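Local coordinates for carbohydrate binding module (Escherichia coli, PDB 2XFD), which binds carbohydrate through a calcium ion, here with cellobiose bound, as a non-catalytic module probably directed at xylan and related plant cell-wall glycans, at residues 4-9 / 38-43; 14-19 / 51-56; 75-80 / 96-101. All blocks are in the same frame, centred on the assembly; numbering follows the deposited sequence.

Contact 1 of 3, residues 4-9 / 38-43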
loop_
_atom_site.group_PDB
_atom_site.type_symbol
_atom_site.label_atom_id
_atom_site.label_comp_id
_atom_site.label_asym_id
_atom_site.label_seq_id
_atom_site.Cartn_x
_atom_site.Cartn_y
_atom_site.Cartn_z
ATOM N N SER A 4 11.656 1.447 11.060
ATOM C CA SER A 4 10.278 1.826 11.364
ATOM C C SER A 4 9.593 2.267 10.096
ATOM O O SER A 4 10.131 3.086 9.354
ATOM C CB SER A 4 10.276 2.962 12.417
ATOM O OG SER A 4 8.942 3.221 12.803
ATOM N N ILE A 5 8.411 1.723 9.858
ATOM C CA ILE A 5 7.633 2.064 8.689
ATOM C C ILE A 5 6.226 2.410 9.100
ATOM O O ILE A 5 5.546 1.632 9.805
ATOM C CB ILE A 5 7.596 0.893 7.635
ATOM C CG1 ILE A 5 9.000 0.554 7.231
ATOM C CG2 ILE A 5 6.735 1.314 6.461
ATOM C CD1 ILE A 5 9.107 -0.741 6.387
ATOM N N THR A 6 5.743 3.568 8.690
ATOM C CA THR A 6 4.367 4.002 8.897
ATOM C C THR A 6 3.643 4.052 7.539
ATOM O O THR A 6 4.197 4.625 6.601
ATOM C CB THR A 6 4.268 5.331 9.582
ATOM O OG1 THR A 6 4.851 5.243 10.866
ATOM C CG2 THR A 6 2.878 5.877 9.704
ATOM N N VAL A 7 2.482 3.431 7.428
ATOM C CA VAL A 7 1.644 3.478 6.272
ATOM C C VAL A 7 0.470 4.409 6.575
ATOM O O VAL A 7 -0.214 4.213 7.571
ATOM C CB VAL A 7 1.156 2.080 5.897
ATOM C CG1 VAL A 7 0.216 2.112 4.687
ATOM C CG2 VAL A 7 2.316 1.157 5.674
ATOM N N ARG A 8 0.210 5.397 5.709
ATOM C CA ARG A 8 -0.973 6.243 5.830
ATOM C C ARG A 8 -1.932 5.840 4.699
ATOM O O ARG A 8 -1.607 6.006 3.529
ATOM C CB ARG A 8 -0.597 7.717 5.727
ATOM C CG ARG A 8 -1.836 8.580 5.947
ATOM C CD ARG A 8 -1.654 9.836 6.538
ATOM N NE ARG A 8 -2.820 10.552 6.935
ATOM C CZ ARG A 8 -3.369 10.666 8.157
ATOM N NH1 ARG A 8 -4.384 11.503 8.293
ATOM N NH2 ARG A 8 -2.970 9.950 9.185
ATOM N N ALA A 9 -3.095 5.286 5.049
ATOM C CA ALA A 9 -3.995 4.721 4.071
ATOM C C ALA A 9 -5.411 4.683 4.583
ATOM O O ALA A 9 -5.656 4.802 5.798
ATOM C CB ALA A 9 -3.540 3.348 3.687
ATOM N N ASP A 38 -2.805 6.341 10.295
ATOM C CA ASP A 38 -1.456 5.824 10.340
ATOM C C ASP A 38 -1.375 4.451 10.929
ATOM O O ASP A 38 -2.055 4.169 11.948
ATOM C CB ASP A 38 -0.576 6.703 11.214
ATOM C CG ASP A 38 -0.292 8.020 10.659
ATOM O OD1 ASP A 38 -0.533 8.318 9.504
ATOM O OD2 ASP A 38 0.293 8.842 11.472
ATOM N N TYR A 39 -0.587 3.587 10.356
ATOM C CA TYR A 39 -0.370 2.221 10.774
ATOM C C TYR A 39 1.127 1.999 10.811
ATOM O O TYR A 39 1.793 2.188 9.788
ATOM C CB TYR A 39 -1.023 1.254 9.757
ATOM C CG TYR A 39 -2.520 1.457 9.607
ATOM C CD1 TYR A 39 -3.392 0.776 10.398
ATOM C CD2 TYR A 39 -3.036 2.405 8.744
ATOM C CE1 TYR A 39 -4.775 0.997 10.332
ATOM C CE2 TYR A 39 -4.385 2.626 8.678
ATOM C CZ TYR A 39 -5.276 1.916 9.465
ATOM O OH TYR A 39 -6.611 2.142 9.445
ATOM N N THR A 40 1.684 1.603 11.942
ATOM C CA THR A 40 3.152 1.563 12.109
ATOM C C THR A 40 3.605 0.188 12.471
ATOM O O THR A 40 3.008 -0.488 13.310
ATOM C CB THR A 40 3.605 2.598 13.155
ATOM O OG1 THR A 40 3.261 3.897 12.661
ATOM C CG2 THR A 40 5.069 2.568 13.390
ATOM N N ALA A 41 4.712 -0.241 11.877
ATOM C CA ALA A 41 5.372 -1.484 12.232
ATOM C C ALA A 41 6.867 -1.309 12.164
ATOM O O ALA A 41 7.392 -0.432 11.533
ATOM C CB ALA A 41 4.941 -2.620 11.326
ATOM N N SER A 42 7.544 -2.234 12.827
ATOM C CA SER A 42 8.984 -2.337 12.901
ATOM C C SER A 42 9.449 -3.550 12.135
ATOM O O SER A 42 8.739 -4.564 12.101
ATOM C CB SER A 42 9.457 -2.581 14.375
ATOM O OG SER A 42 9.182 -1.471 15.224
ATOM N N THR A 43 10.628 -3.493 11.551
ATOM C CA THR A 43 11.211 -4.667 10.919
ATOM C C THR A 43 12.753 -4.487 10.850
ATOM O O THR A 43 13.262 -3.392 10.602
ATOM C CB THR A 43 10.665 -4.900 9.497
ATOM O OG1 THR A 43 11.194 -6.099 8.949
ATOM C CG2 THR A 43 10.919 -3.762 8.545
HETATM O O HOH W 1 8.238 1.162 14.533
HETATM O O HOH W 2 -7.599 3.768 7.571
#
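Arg8 and Asp38 are joined by a salt bridge in which NH2 of Arg8 donates to OD1 of Asp38 over 3.0 Å. Asp38 OD1 lies near the guanidinium plane, at its edge, yet the N-H meets OD1 from above the carboxylate plane, since the two flat groups are turned 74° apart. The aliphatic part of Arg8 also runs close by, CD passing 3.5 Å from Asp38 OD1. An alanine in place of Arg8 would probably leave the Asp38 carboxylate without its charged mate here and free to turn. On the same face, Thr6 OG1 and Thr40 OG1 share a hydrogen bond of 2.7 Å, either being a possible donor.

Beneath these groups the strands run antiparallel, with Ile5–Ala41 and Val7–Tyr39 as hydrogen-bonded pairs; Ile5 N reaches Ala41 O at 2.9 Å. The Tyr39 ring turns its edge to the carbonyls of Val7 and Ala9, CD2 lying 3.6 Å from Val7 O, and a water links Tyr39 OH to Ala9 O. Ile5 and Val7 point to the other face, where they pack on Ile49 and Val51 of strand 48-53. The pairing is thus two-sided, as in a beta-sandwich: hydroxyls and a charge pair on the face of Thr6 and Arg8, mainly apolar groups, with the Tyr39 ring, on the face of Ile5 and Val7.

Contact 2 of 3, residues 14-19 / 51-56. With CA (calcium ion), chain C; BGC (beta-D-glucopyranose), chain B.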
loop_
_atom_site.group_PDB
_atom_site.type_symbol
_atom_site.label_atom_id
_atom_site.label_comp_id
_atom_site.label_asym_id
_atom_site.label_seq_id
_atom_site.Cartn_x
_atom_site.Cartn_y
_atom_site.Cartn_z
ATOM N N GLY A 14 -14.300 0.247 4.456
ATOM C CA GLY A 14 -13.923 -0.128 5.783
ATOM C C GLY A 14 -13.715 -1.606 6.042
ATOM O O GLY A 14 -13.510 -2.004 7.199
ATOM N N GLN A 15 -13.771 -2.421 4.994
ATOM C CA GLN A 15 -13.510 -3.819 5.083
ATOM C C GLN A 15 -12.146 -4.207 4.459
ATOM O O GLN A 15 -11.739 -5.355 4.529
ATOM C CB GLN A 15 -14.585 -4.619 4.375
ATOM C CG GLN A 15 -15.939 -4.446 4.918
ATOM C CD GLN A 15 -17.038 -4.979 3.962
ATOM O OE1 GLN A 15 -16.778 -5.379 2.768
ATOM N NE2 GLN A 15 -18.265 -4.799 4.398
ATOM N N GLU A 16 -11.462 -3.231 3.842
ATOM C CA GLU A 16 -10.274 -3.504 3.112
ATOM C C GLU A 16 -9.141 -3.925 4.027
ATOM O O GLU A 16 -8.926 -3.379 5.114
ATOM C CB GLU A 16 -9.851 -2.302 2.282
ATOM C CG GLU A 16 -10.872 -1.898 1.251
ATOM C CD GLU A 16 -11.983 -0.962 1.692
ATOM O OE1 GLU A 16 -12.117 -0.688 2.916
ATOM O OE2 GLU A 16 -12.733 -0.462 0.768
ATOM N N SER A 17 -8.335 -4.901 3.527
ATOM C CA SER A 17 -7.135 -5.396 4.188
ATOM C C SER A 17 -5.899 -5.063 3.390
ATOM O O SER A 17 -5.855 -5.296 2.165
ATOM C CB SER A 17 -7.204 -6.895 4.424
ATOM O OG SER A 17 -6.094 -7.353 5.179
ATOM N N VAL A 18 -4.880 -4.534 4.039
ATOM C CA VAL A 18 -3.590 -4.320 3.433
ATOM C C VAL A 18 -2.511 -5.029 4.236
ATOM O O VAL A 18 -2.594 -5.213 5.462
ATOM C CB VAL A 18 -3.228 -2.851 3.267
ATOM C CG1 VAL A 18 -4.167 -2.210 2.288
ATOM C CG2 VAL A 18 -3.157 -2.126 4.594
ATOM N N SER A 19 -1.466 -5.373 3.532
ATOM C CA SER A 19 -0.248 -5.963 4.097
ATOM C C SER A 19 0.952 -5.104 3.757
ATOM O O SER A 19 1.176 -4.762 2.609
ATOM C CB SER A 19 -0.063 -7.354 3.505
ATOM O OG SER A 19 -1.088 -8.224 3.928
ATOM N N VAL A 51 3.165 -2.156 -0.229
ATOM C CA VAL A 51 1.881 -2.119 0.453
ATOM C C VAL A 51 0.894 -2.771 -0.485
ATOM O O VAL A 51 0.684 -2.317 -1.606
ATOM C CB VAL A 51 1.434 -0.720 0.810
ATOM C CG1 VAL A 51 0.061 -0.737 1.410
ATOM C CG2 VAL A 51 2.439 -0.066 1.738
ATOM N N ALA A 52 0.341 -3.916 -0.040
ATOM C CA ALA A 52 -0.510 -4.760 -0.868
ATOM C C ALA A 52 -1.912 -4.779 -0.366
ATOM O O ALA A 52 -2.178 -4.967 0.816
ATOM C CB ALA A 52 -0.002 -6.192 -0.873
ATOM N N PHE A 53 -2.865 -4.654 -1.274
ATOM C CA PHE A 53 -4.312 -4.819 -1.030
ATOM C C PHE A 53 -4.631 -6.263 -1.417
ATOM O O PHE A 53 -4.287 -6.686 -2.505
ATOM C CB PHE A 53 -5.073 -3.836 -1.911
ATOM C CG PHE A 53 -6.578 -3.930 -1.949
ATOM C CD1 PHE A 53 -7.370 -4.269 -0.842
ATOM C CD2 PHE A 53 -7.220 -3.545 -3.096
ATOM C CE1 PHE A 53 -8.753 -4.264 -0.916
ATOM C CE2 PHE A 53 -8.592 -3.509 -3.183
ATOM C CZ PHE A 53 -9.373 -3.849 -2.093
ATOM N N THR A 54 -5.272 -7.013 -0.517
ATOM C CA THR A 54 -5.370 -8.466 -0.670
ATOM C C THR A 54 -6.797 -8.992 -0.696
ATOM O O THR A 54 -6.933 -10.181 -0.979
ATOM C CB THR A 54 -4.603 -9.146 0.457
ATOM O OG1 THR A 54 -5.210 -8.836 1.706
ATOM C CG2 THR A 54 -3.141 -8.757 0.493
ATOM N N ASN A 55 -7.826 -8.206 -0.381
ATOM C CA ASN A 55 -9.190 -8.708 -0.289
ATOM C C ASN A 55 -10.176 -7.941 -1.134
ATOM O O ASN A 55 -11.304 -7.664 -0.702
ATOM C CB ASN A 55 -9.620 -8.859 1.184
ATOM C CG ASN A 55 -9.833 -7.541 1.850
ATOM O OD1 ASN A 55 -9.277 -6.518 1.393
ATOM N ND2 ASN A 55 -10.605 -7.507 2.928
ATOM N N ASP A 56 -9.772 -7.571 -2.319
ATOM C CA ASP A 56 -10.648 -6.880 -3.243
ATOM C C ASP A 56 -11.965 -7.667 -3.397
ATOM O O ASP A 56 -11.977 -8.908 -3.431
ATOM C CB ASP A 56 -9.968 -6.722 -4.599
ATOM C CG ASP A 56 -10.726 -5.856 -5.525
ATOM O OD1 ASP A 56 -11.389 -4.904 -5.074
ATOM O OD2 ASP A 56 -10.613 -6.093 -6.751
HETATM CA CA CA C . -11.936 -2.741 -6.033
HETATM C C2 BGC B . -12.719 -2.614 -9.338
HETATM C C3 BGC B . -11.906 -3.884 -9.163
HETATM C C4 BGC B . -12.272 -4.943 -10.214
HETATM C C5 BGC B . -12.121 -4.312 -11.587
HETATM C C6 BGC B . -12.424 -5.200 -12.815
HETATM C C1 BGC B . -12.639 -2.116 -10.759
HETATM O O2 BGC B . -12.271 -1.678 -8.333
HETATM O O3 BGC B . -12.185 -4.388 -7.853
HETATM O O4 BGC B . -11.400 -6.042 -10.152
HETATM O O5 BGC B . -12.940 -3.180 -11.650
HETATM O O6 BGC B . -13.780 -5.583 -12.708
HETATM O O HOH W 3 -3.819 -8.056 3.827
HETATM O O HOH W 4 -14.307 -2.991 -5.997
#
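Asn55 faces segment 14-19 with its carboxamide and uses both ends of it. ND2 donates to Gln15 O at 2.9 Å, a partner close to the amide plane, while OD1 accepts from Ser17 N at 2.8 Å, the N-H arriving from above the plane of the side-chain carbonyl. The two bonds fix the rotation of the amide.

The Phe53 ring is turned differently: its edge meets the backbone, CD1 lying 3.5 Å from Ser17 O, and Glu16 CG approaches CE1 obliquely at 3.8 Å. The Glu16 chain bends at chi2 (86°), and its carboxylate accepts from the backbone N of Gly14 at OE1 and from the N-H groups of Val12, Asn13 and Asp61 at OE2.

Where the strands pair, Val18 stands beside Phe53 in a non-hydrogen-bonded antiparallel pair, and Ser19 N bonds to Ala52 O. On the face of Ser19, one water is gripped by three hydroxyls: Ser17 OG, Ser19 OG and Thr54 OG1.

Asp56 turns away from segment 14-19. Its OD1 binds calcium at 2.4 Å, and the ion also holds O2 and O3 of one glucose unit; Arg60, Asp61 and His101 complete the protein ligands. The amide of Asn55 therefore ties the chain just before a calcium ligand to the loop and first residue of strand 17-22, consistent with a second-shell part in positioning Asp56 for sugar binding.

Contact 3 of 3, residues 75-80 / 96-101. With CA (calcium ion), chain D; CA (calcium ion), chain C; BGC (beta-D-glucopyranose), chain B; BGC (beta-D-glucopyranose), chain E.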
loop_
_atom_site.group_PDB
_atom_site.type_symbol
_atom_site.label_atom_id
_atom_site.label_comp_id
_atom_site.label_asym_id
_atom_site.label_seq_id
_atom_site.Cartn_x
_atom_site.Cartn_y
_atom_site.Cartn_z
ATOM N N GLN A 75 5.840 9.255 -1.098
ATOM C CA GLN A 75 4.460 9.368 -1.574
ATOM C C GLN A 75 4.085 8.176 -2.442
ATOM O O GLN A 75 4.850 7.806 -3.336
ATOM C CB GLN A 75 4.282 10.613 -2.361
ATOM C CG GLN A 75 4.424 11.927 -1.592
ATOM C CD GLN A 75 3.339 12.154 -0.580
ATOM O OE1 GLN A 75 2.261 11.600 -0.646
ATOM N NE2 GLN A 75 3.626 13.000 0.418
ATOM N N ALA A 76 2.894 7.615 -2.272
ATOM C CA ALA A 76 2.472 6.506 -3.143
ATOM C C ALA A 76 2.455 6.885 -4.605
ATOM O O ALA A 76 2.858 6.098 -5.464
ATOM C CB ALA A 76 1.114 6.000 -2.651
ATOM N N GLU A 77 1.978 8.098 -4.902
ATOM C CA GLU A 77 1.862 8.595 -6.254
ATOM C C GLU A 77 3.195 8.879 -6.915
ATOM O O GLU A 77 3.250 9.079 -8.117
ATOM C CB GLU A 77 0.937 9.831 -6.301
ATOM C CG GLU A 77 1.418 11.051 -5.489
ATOM C CD GLU A 77 0.957 11.072 -4.056
ATOM O OE1 GLU A 77 0.679 12.185 -3.543
ATOM O OE2 GLU A 77 0.921 10.019 -3.381
ATOM N N ASN A 78 4.284 8.893 -6.122
ATOM C CA ASN A 78 5.639 9.035 -6.672
ATOM C C ASN A 78 6.286 7.701 -7.002
ATOM O O ASN A 78 7.420 7.711 -7.451
ATOM C CB ASN A 78 6.516 9.879 -5.718
ATOM C CG ASN A 78 6.053 11.320 -5.624
ATOM O OD1 ASN A 78 5.240 11.785 -6.424
ATOM N ND2 ASN A 78 6.569 12.040 -4.666
ATOM N N GLN A 79 5.590 6.610 -6.822
ATOM C CA GLN A 79 6.142 5.293 -7.074
ATOM C C GLN A 79 5.754 4.806 -8.451
ATOM O O GLN A 79 4.562 4.797 -8.806
ATOM C CB GLN A 79 5.721 4.295 -5.998
ATOM C CG GLN A 79 5.934 4.733 -4.584
ATOM C CD GLN A 79 7.323 5.281 -4.301
ATOM O OE1 GLN A 79 7.413 6.444 -3.689
ATOM N NE2 GLN A 79 8.304 4.655 -4.641
ATOM N N SER A 80 6.706 4.359 -9.205
ATOM C CA SER A 80 6.467 3.932 -10.567
ATOM C C SER A 80 5.689 2.643 -10.712
ATOM O O SER A 80 5.048 2.438 -11.765
ATOM C CB SER A 80 7.791 3.791 -11.327
ATOM O OG SER A 80 8.598 2.820 -10.680
ATOM N N ASN A 96 2.319 5.361 -10.547
ATOM C CA ASN A 96 2.183 6.675 -10.001
ATOM C C ASN A 96 0.746 6.975 -9.585
ATOM O O ASN A 96 0.151 7.934 -9.983
ATOM C CB ASN A 96 2.727 7.760 -10.954
ATOM C CG ASN A 96 4.193 7.575 -11.210
ATOM O OD1 ASN A 96 4.607 6.888 -12.163
ATOM N ND2 ASN A 96 5.013 8.119 -10.328
ATOM N N SER A 97 0.214 6.149 -8.687
ATOM C CA SER A 97 -1.134 6.371 -8.152
ATOM C C SER A 97 -1.154 5.959 -6.662
ATOM O O SER A 97 -0.491 5.019 -6.252
ATOM C CB SER A 97 -2.144 5.534 -8.896
ATOM O OG SER A 97 -3.441 5.692 -8.365
ATOM N N GLU A 98 -1.969 6.692 -5.904
ATOM C CA GLU A 98 -2.343 6.317 -4.560
ATOM C C GLU A 98 -3.242 5.123 -4.486
ATOM O O GLU A 98 -3.424 4.539 -3.418
ATOM C CB GLU A 98 -3.009 7.494 -3.860
ATOM C CG GLU A 98 -2.088 8.663 -3.633
ATOM C CD GLU A 98 -2.705 9.827 -2.897
ATOM O OE1 GLU A 98 -3.922 10.071 -3.116
ATOM O OE2 GLU A 98 -2.011 10.523 -2.146
ATOM N N TRP A 99 -3.926 4.761 -5.592
ATOM C CA TRP A 99 -5.030 3.814 -5.522
ATOM C C TRP A 99 -4.611 2.371 -5.824
ATOM O O TRP A 99 -3.889 2.108 -6.765
ATOM C CB TRP A 99 -6.103 4.248 -6.525
ATOM C CG TRP A 99 -6.822 5.463 -6.031
ATOM C CD1 TRP A 99 -6.491 6.758 -6.242
ATOM C CD2 TRP A 99 -7.917 5.481 -5.112
ATOM N NE1 TRP A 99 -7.332 7.609 -5.585
ATOM C CE2 TRP A 99 -8.248 6.845 -4.881
ATOM C CE3 TRP A 99 -8.710 4.487 -4.495
ATOM C CZ2 TRP A 99 -9.308 7.224 -4.038
ATOM C CZ3 TRP A 99 -9.733 4.898 -3.700
ATOM C CH2 TRP A 99 -10.018 6.269 -3.499
ATOM N N LEU A 100 -5.239 1.512 -5.067
ATOM C CA LEU A 100 -5.262 0.074 -5.348
ATOM C C LEU A 100 -6.719 -0.295 -5.493
ATOM O O LEU A 100 -7.464 -0.437 -4.517
ATOM C CB LEU A 100 -4.592 -0.736 -4.253
ATOM C CG LEU A 100 -3.086 -0.504 -4.089
ATOM C CD1 LEU A 100 -2.582 -1.016 -2.765
ATOM C CD2 LEU A 100 -2.342 -1.116 -5.292
ATOM N N HIS A 101 -7.163 -0.456 -6.737
ATOM C CA HIS A 101 -8.561 -0.871 -7.054
ATOM C C HIS A 101 -8.681 -2.364 -7.067
ATOM O O HIS A 101 -9.693 -2.956 -6.633
ATOM C CB HIS A 101 -8.984 -0.274 -8.378
ATOM C CG HIS A 101 -8.948 1.209 -8.408
ATOM N ND1 HIS A 101 -9.847 2.082 -7.806
ATOM C CD2 HIS A 101 -8.062 1.976 -9.057
ATOM C CE1 HIS A 101 -9.501 3.328 -8.127
ATOM N NE2 HIS A 101 -8.404 3.265 -8.862
HETATM CA CA CA D . 0.101 11.132 -1.350
HETATM CA CA CA C . -11.936 -2.741 -6.033
HETATM C C2 BGC B . -12.719 -2.614 -9.338
HETATM C C3 BGC B . -11.906 -3.884 -9.163
HETATM C C4 BGC B . -12.272 -4.943 -10.214
HETATM C C5 BGC B . -12.121 -4.312 -11.587
HETATM C C6 BGC B . -12.424 -5.200 -12.815
HETATM C C1 BGC B . -12.639 -2.116 -10.759
HETATM O O2 BGC B . -12.271 -1.678 -8.333
HETATM O O3 BGC B . -12.185 -4.388 -7.853
HETATM O O4 BGC B . -11.400 -6.042 -10.152
HETATM O O5 BGC B . -12.940 -3.180 -11.650
HETATM O O6 BGC B . -13.780 -5.583 -12.708
HETATM C C2 BGC E . -14.566 0.433 -14.067
HETATM C C3 BGC E . -14.455 -0.590 -12.969
HETATM C C4 BGC E . -13.301 -0.296 -12.014
HETATM C C5 BGC E . -13.342 1.134 -11.638
HETATM C C6 BGC E . -12.199 1.429 -10.733
HETATM C C1 BGC E . -14.595 1.809 -13.430
HETATM O O1 BGC E . -14.824 2.885 -14.309
HETATM O O2 BGC E . -15.698 0.173 -14.874
HETATM O O3 BGC E . -14.294 -1.898 -13.514
HETATM O O4 BGC E . -13.534 -1.005 -10.901
HETATM O O5 BGC E . -13.326 1.959 -12.822
HETATM O O6 BGC E . -12.191 2.789 -10.401
HETATM O O HOH W 5 2.080 4.229 -7.506
HETATM O O HOH W 6 7.935 7.688 -10.366
HETATM O O HOH W 4 -14.307 -2.991 -5.997
HETATM O O HOH W 7 -0.459 13.412 -0.983
#
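Glu98 and Glu77 lie side by side and point the same way, brought together by a calcium ion. From Glu98 CB, the first torsion sets CG anti to the carbonyl carbon (chi1 -66°). CG passes 3.3 Å from Glu77 OE2, and its nearest approach to Ala76 is to the methyl CB. The chain runs on extended to CD, where the carboxylate divides its work: OE2 binds the calcium at 2.3 Å, while OE1 accepts from Gln63 NE2. At the tip, Glu98 OE2 stands 3.2 Å from Glu77 OE2, two acceptors whose repulsion the shared metal probably offsets.

Glu77 grips the ion with OE1 and OE2, each 2.5 Å from the calcium, and its carboxylate plane is turned 85° from that of Glu98. Gln75 OE1, a water and Asp65, through O and OD1, complete the site.

Away from the metal, Asn96 holds the 3-10 segment 76-78 that carries Glu77. Its ND2 donates to Glu77 O at 3.0 Å, a partner close to the amide plane, and also to a water shared with Asn78 O. The backbone N of Asn96 bonds to Gln79 O, and another water accepts from Ser97 N and lies within hydrogen-bonding distance of Ala76 O and Gln79 O. Ser97 OG accepts from Trp99 N, forming an ST turn that leads into strand 99-100.

With three carboxylates on one ion, calcium probably offsets much of the local negative charge; without it, Glu77 and Glu98 would be likely to move apart. This metal joins segments 75-80 and 96-101 to strand 62-69 and touches no sugar.

Contacts 1 and 2, with centres 15 Å apart, belong to different antiparallel sheets and meet through their apolar sides, Val7 CG2 lying 4.1 Å from Val51 CG2. Contacts 2 and 3 are likewise 15 Å apart between centres but converge on the sugar-binding calcium, where Asp56 OD1 and His101 O come within 3.0 Å of each other; Phe53 CD2 also packs 3.4 Å from Leu100 O. His101 further lays one ring face against O6 of the second glucose unit. Contact 3 thus reaches both metals, the calcium bound by Glu77 and Glu98, probably structural, at one end and the glycan site at the other. Contacts 1 and 3 share a sheet without touching, their nearest atoms about 7 Å apart.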